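Local coordinates for aminotransferase (Neisseria meningitidis Z2491, PDB 3JTX), which probably catalyses pyridoxal-phosphate-dependent transfer of amino groups, as a dimeric member of the class I and II aminotransferases, at residues T44-L56 / P281-H295. Sequence-based numbering, arbitrary orientation.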
loop_
_atom_site.group_PDB
_atom_site.type_symbol
_atom_site.label_atom_id
_atom_site.label_comp_id
_atom_site.label_asym_id
_atom_site.label_seq_id
_atom_site.Cartn_x
_atom_site.Cartn_y
_atom_site.Cartn_z
ATOM N N THR A 44 -14.187 -14.749 10.144
ATOM C CA THR A 44 -13.806 -15.018 8.761
ATOM C C THR A 44 -14.326 -16.378 8.312
ATOM O O THR A 44 -14.182 -17.355 9.032
ATOM C CB THR A 44 -12.273 -14.972 8.627
ATOM O OG1 THR A 44 -11.816 -13.660 8.999
ATOM C CG2 THR A 44 -11.828 -15.290 7.198
ATOM N N PRO A 45 -14.933 -16.448 7.119
ATOM C CA PRO A 45 -15.433 -17.722 6.591
ATOM C C PRO A 45 -14.350 -18.649 6.065
ATOM O O PRO A 45 -13.363 -18.198 5.500
ATOM C CB PRO A 45 -16.327 -17.290 5.427
ATOM C CG PRO A 45 -15.808 -15.989 5.008
ATOM C CD PRO A 45 -15.226 -15.329 6.211
ATOM N N LYS A 46 -14.599 -19.945 6.197
ATOM C CA LYS A 46 -13.679 -20.986 5.782
ATOM C C LYS A 46 -13.432 -21.026 4.273
ATOM O O LYS A 46 -12.347 -21.398 3.850
ATOM C CB LYS A 46 -14.186 -22.351 6.271
ATOM C CG LYS A 46 -13.311 -23.544 5.912
ATOM C CD LYS A 46 -13.735 -24.810 6.690
ATOM C CE LYS A 46 -13.441 -26.094 5.909
ATOM N NZ LYS A 46 -11.998 -26.249 5.623
ATOM N N VAL A 47 -14.425 -20.664 3.459
ATOM C CA VAL A 47 -14.235 -20.680 2.002
ATOM C C VAL A 47 -13.037 -19.794 1.578
ATOM O O VAL A 47 -12.310 -20.131 0.647
ATOM C CB VAL A 47 -15.518 -20.274 1.224
ATOM C CG1 VAL A 47 -15.886 -18.803 1.441
ATOM C CG2 VAL A 47 -15.349 -20.561 -0.255
ATOM N N ILE A 48 -12.831 -18.688 2.291
ATOM C CA ILE A 48 -11.737 -17.763 2.010
ATOM C C ILE A 48 -10.399 -18.311 2.550
ATOM O O ILE A 48 -9.384 -18.322 1.836
ATOM C CB ILE A 48 -12.032 -16.349 2.587
ATOM C CG1 ILE A 48 -13.313 -15.763 1.973
ATOM C CG2 ILE A 48 -10.849 -15.382 2.344
ATOM C CD1 ILE A 48 -13.718 -14.353 2.521
ATOM N N THR A 49 -10.395 -18.775 3.801
ATOM C CA THR A 49 -9.149 -19.223 4.421
ATOM C C THR A 49 -8.639 -20.497 3.749
ATOM O O THR A 49 -7.441 -20.652 3.556
ATOM C CB THR A 49 -9.273 -19.384 5.963
ATOM O OG1 THR A 49 -10.348 -20.265 6.271
ATOM C CG2 THR A 49 -9.549 -18.041 6.625
ATOM N N ASP A 50 -9.558 -21.370 3.335
ATOM C CA ASP A 50 -9.210 -22.547 2.543
ATOM C C ASP A 50 -8.435 -22.210 1.257
ATOM O O ASP A 50 -7.427 -22.853 0.966
ATOM C CB ASP A 50 -10.474 -23.320 2.129
ATOM C CG ASP A 50 -11.013 -24.236 3.221
ATOM O OD1 ASP A 50 -10.348 -24.413 4.265
ATOM O OD2 ASP A 50 -12.116 -24.798 3.010
ATOM N N ALA A 51 -8.934 -21.229 0.495
ATOM C CA ALA A 51 -8.325 -20.822 -0.789
ATOM C C ALA A 51 -6.945 -20.188 -0.592
ATOM O O ALA A 51 -6.021 -20.411 -1.390
ATOM C CB ALA A 51 -9.246 -19.845 -1.541
ATOM N N LEU A 52 -6.820 -19.365 0.445
ATOM C CA LEU A 52 -5.534 -18.770 0.813
ATOM C C LEU A 52 -4.493 -19.856 1.126
ATOM O O LEU A 52 -3.455 -19.919 0.464
ATOM C CB LEU A 52 -5.696 -17.793 1.990
ATOM C CG LEU A 52 -4.755 -16.571 1.979
ATOM C CD1 LEU A 52 -5.260 -15.478 2.902
ATOM C CD2 LEU A 52 -3.338 -16.917 2.301
ATOM N N THR A 53 -4.785 -20.739 2.087
ATOM C CA THR A 53 -3.872 -21.840 2.431
ATOM C C THR A 53 -3.455 -22.698 1.237
ATOM O O THR A 53 -2.264 -23.061 1.106
ATOM C CB THR A 53 -4.461 -22.730 3.546
ATOM O OG1 THR A 53 -4.455 -21.984 4.762
ATOM C CG2 THR A 53 -3.654 -24.029 3.760
ATOM N N ALA A 54 -4.420 -23.021 0.374
ATOM C CA ALA A 54 -4.176 -23.882 -0.778
ATOM C C ALA A 54 -3.171 -23.275 -1.764
ATOM O O ALA A 54 -2.540 -23.998 -2.522
ATOM C CB ALA A 54 -5.479 -24.191 -1.492
ATOM N N SER A 55 -3.000 -21.956 -1.735
ATOM C CA SER A 55 -2.195 -21.281 -2.744
ATOM C C SER A 55 -0.894 -20.692 -2.206
ATOM O O SER A 55 -0.218 -19.947 -2.897
ATOM C CB SER A 55 -3.040 -20.196 -3.395
ATOM O OG SER A 55 -3.477 -19.263 -2.429
ATOM N N LEU A 56 -0.528 -21.039 -0.981
ATOM C CA LEU A 56 0.613 -20.352 -0.309
ATOM C C LEU A 56 1.977 -20.571 -0.998
ATOM O O LEU A 56 2.872 -19.740 -0.837
ATOM C CB LEU A 56 0.699 -20.730 1.181
ATOM C CG LEU A 56 -0.331 -20.043 2.074
ATOM C CD1 LEU A 56 -0.235 -20.583 3.488
ATOM C CD2 LEU A 56 -0.156 -18.521 2.076
ATOM N N PRO A 281 -1.510 -15.374 -3.248
ATOM C CA PRO A 281 -2.450 -16.069 -2.342
ATOM C C PRO A 281 -3.618 -15.213 -1.843
ATOM O O PRO A 281 -4.725 -15.736 -1.665
ATOM C CB PRO A 281 -1.556 -16.522 -1.190
ATOM C CG PRO A 281 -0.210 -16.727 -1.844
ATOM C CD PRO A 281 -0.111 -15.584 -2.840
ATOM N N VAL A 282 -3.400 -13.912 -1.639
ATOM C CA VAL A 282 -4.509 -13.013 -1.303
ATOM C C VAL A 282 -5.475 -12.837 -2.486
ATOM O O VAL A 282 -6.704 -12.785 -2.293
ATOM C CB VAL A 282 -3.995 -11.660 -0.803
ATOM C CG1 VAL A 282 -5.146 -10.692 -0.572
ATOM C CG2 VAL A 282 -3.188 -11.869 0.502
ATOM N N GLN A 283 -4.933 -12.785 -3.704
ATOM C CA GLN A 283 -5.765 -12.790 -4.898
ATOM C C GLN A 283 -6.633 -14.057 -4.999
ATOM O O GLN A 283 -7.816 -13.983 -5.338
ATOM C CB GLN A 283 -4.931 -12.654 -6.168
ATOM C CG GLN A 283 -4.186 -11.316 -6.310
ATOM C CD GLN A 283 -3.647 -11.137 -7.721
ATOM O OE1 GLN A 283 -4.395 -11.270 -8.698
ATOM N NE2 GLN A 283 -2.350 -10.818 -7.836
ATOM N N ARG A 284 -6.042 -15.207 -4.688
ATOM C CA ARG A 284 -6.776 -16.472 -4.726
ATOM C C ARG A 284 -7.916 -16.504 -3.686
ATOM O O ARG A 284 -9.033 -16.939 -3.982
ATOM C CB ARG A 284 -5.834 -17.655 -4.506
ATOM C CG ARG A 284 -4.693 -17.752 -5.516
ATOM C CD ARG A 284 -5.092 -18.415 -6.797
ATOM N NE ARG A 284 -3.957 -18.469 -7.712
ATOM C CZ ARG A 284 -4.043 -18.403 -9.034
ATOM N NH1 ARG A 284 -5.226 -18.296 -9.641
ATOM N NH2 ARG A 284 -2.936 -18.431 -9.759
ATOM N N ALA A 285 -7.600 -16.082 -2.468
ATOM C CA ALA A 285 -8.582 -15.994 -1.391
ATOM C C ALA A 285 -9.702 -15.034 -1.787
ATOM O O ALA A 285 -10.876 -15.272 -1.480
ATOM C CB ALA A 285 -7.889 -15.529 -0.104
ATOM N N SER A 286 -9.345 -13.969 -2.505
ATOM C CA SER A 286 -10.304 -12.953 -2.929
ATOM C C SER A 286 -11.233 -13.457 -4.029
ATOM O O SER A 286 -12.433 -13.192 -3.989
ATOM C CB SER A 286 -9.575 -11.678 -3.385
ATOM O OG SER A 286 -8.744 -11.180 -2.330
ATOM N N ILE A 287 -10.687 -14.194 -4.993
ATOM C CA ILE A 287 -11.511 -14.870 -6.006
ATOM C C ILE A 287 -12.554 -15.762 -5.321
ATOM O O ILE A 287 -13.761 -15.683 -5.621
ATOM C CB ILE A 287 -10.646 -15.713 -6.973
ATOM C CG1 ILE A 287 -9.824 -14.809 -7.893
ATOM C CG2 ILE A 287 -11.533 -16.627 -7.846
ATOM C CD1 ILE A 287 -8.649 -15.521 -8.596
ATOM N N ALA A 288 -12.098 -16.574 -4.369
ATOM C CA ALA A 288 -12.996 -17.431 -3.588
ATOM C C ALA A 288 -14.090 -16.621 -2.893
ATOM O O ALA A 288 -15.251 -17.044 -2.862
ATOM C CB ALA A 288 -12.207 -18.250 -2.555
ATOM N N ALA A 289 -13.713 -15.471 -2.338
ATOM C CA ALA A 289 -14.648 -14.580 -1.653
ATOM C C ALA A 289 -15.698 -13.970 -2.580
ATOM O O ALA A 289 -16.884 -14.051 -2.301
ATOM C CB ALA A 289 -13.878 -13.453 -0.917
ATOM N N TRP A 290 -15.264 -13.345 -3.671
ATOM C CA TRP A 290 -16.187 -12.736 -4.617
ATOM C C TRP A 290 -17.086 -13.768 -5.300
ATOM O O TRP A 290 -18.235 -13.457 -5.609
ATOM C CB TRP A 290 -15.459 -11.875 -5.662
ATOM C CG TRP A 290 -14.812 -10.616 -5.114
ATOM C CD1 TRP A 290 -13.485 -10.350 -5.050
ATOM C CD2 TRP A 290 -15.473 -9.472 -4.541
ATOM N NE1 TRP A 290 -13.268 -9.118 -4.484
ATOM C CE2 TRP A 290 -14.473 -8.559 -4.162
ATOM C CE3 TRP A 290 -16.808 -9.140 -4.310
ATOM C CZ2 TRP A 290 -14.759 -7.336 -3.565
ATOM C CZ3 TRP A 290 -17.093 -7.908 -3.720
ATOM C CH2 TRP A 290 -16.068 -7.022 -3.362
ATOM N N ASP A 291 -16.571 -14.979 -5.524
ATOM C CA ASP A 291 -17.329 -16.062 -6.159
ATOM C C ASP A 291 -18.424 -16.657 -5.267
ATOM O O ASP A 291 -19.379 -17.226 -5.778
ATOM C CB ASP A 291 -16.393 -17.222 -6.592
ATOM C CG ASP A 291 -15.653 -16.949 -7.892
ATOM O OD1 ASP A 291 -15.943 -15.957 -8.600
ATOM O OD2 ASP A 291 -14.756 -17.741 -8.225
ATOM N N ASP A 292 -18.269 -16.579 -3.952
ATOM C CA ASP A 292 -19.219 -17.199 -3.028
ATOM C C ASP A 292 -20.199 -16.190 -2.444
ATOM O O ASP A 292 -19.797 -15.118 -1.987
ATOM C CB ASP A 292 -18.488 -17.856 -1.874
ATOM C CG ASP A 292 -19.428 -18.589 -0.946
ATOM O OD1 ASP A 292 -20.079 -19.524 -1.425
ATOM O OD2 ASP A 292 -19.545 -18.219 0.243
ATOM N N GLU A 293 -21.481 -16.544 -2.434
ATOM C CA GLU A 293 -22.486 -15.714 -1.787
ATOM C C GLU A 293 -23.038 -16.304 -0.489
ATOM O O GLU A 293 -23.643 -15.567 0.291
ATOM C CB GLU A 293 -23.632 -15.384 -2.739
ATOM C CG GLU A 293 -23.238 -14.527 -3.921
ATOM C CD GLU A 293 -22.639 -13.167 -3.546
ATOM O OE1 GLU A 293 -23.072 -12.535 -2.559
ATOM O OE2 GLU A 293 -21.731 -12.718 -4.272
ATOM N N GLN A 294 -22.839 -17.604 -0.236
ATOM C CA GLN A 294 -23.445 -18.197 0.955
ATOM C C GLN A 294 -22.959 -17.499 2.211
ATOM O O GLN A 294 -23.756 -17.150 3.085
ATOM C CB GLN A 294 -23.208 -19.710 1.052
ATOM C CG GLN A 294 -24.075 -20.388 2.120
ATOM C CD GLN A 294 -25.581 -20.146 1.903
ATOM O OE1 GLN A 294 -26.119 -20.459 0.835
ATOM N NE2 GLN A 294 -26.252 -19.556 2.908
ATOM N N HIS A 295 -21.652 -17.265 2.305
ATOM C CA HIS A 295 -21.121 -16.614 3.496
ATOM C C HIS A 295 -21.648 -15.187 3.628
ATOM O O HIS A 295 -21.767 -14.670 4.741
ATOM C CB HIS A 295 -19.594 -16.674 3.534
ATOM C CG HIS A 295 -18.909 -15.664 2.664
ATOM N ND1 HIS A 295 -18.661 -15.881 1.327
ATOM C CD2 HIS A 295 -18.384 -14.447 2.953
ATOM C CE1 HIS A 295 -18.032 -14.831 0.821
ATOM N NE2 HIS A 295 -17.846 -13.948 1.789
#
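Ala51 CB meets Ala288 CB at 3.5 Å where helix 46-54 packs on helix 281-291, their axes 7.6 Å apart and roughly antiparallel, at 149°. Small residues permit this closeness: Ala285 CB lies 3.8 Å from Leu52 CB and touches Ile48 CG2. The CG1 branch of Ile48, beside the backbone N, carries CD1 to 3.6 Å from Ala289 CB. At one end, Ser55 OG sits over Pro281 CA and Arg284 CB, chi1 of 59° holding it within 3.0 Å of Ala51 O and Leu52 O. At the other, Pro45 CG approaches His295 CD2 obliquely at 3.6 Å, and Val47 CG1 lies near His295 ND1. Asp292 OD2 fixes that ring, accepting the ND1 hydrogen bond (2.7 Å) in the ring plane through its anti lone pair, and the His295 backbone N-H on the syn side, 30° out of the carboxylate plane, as a helix cap. Ser247 OG, two residues after the cofactor-bearing Lys245, is hydrogen-bonded to NE2. Arg284 turns away to salt bridges with Glu58 and Glu70. Helix 69-82 packs against Gln283 and Ile287; Thr49 and Thr53 contact Leu56 of the second subunit, so at the dimer interface helix 46-54 lies between helix 281-291 and that subunit.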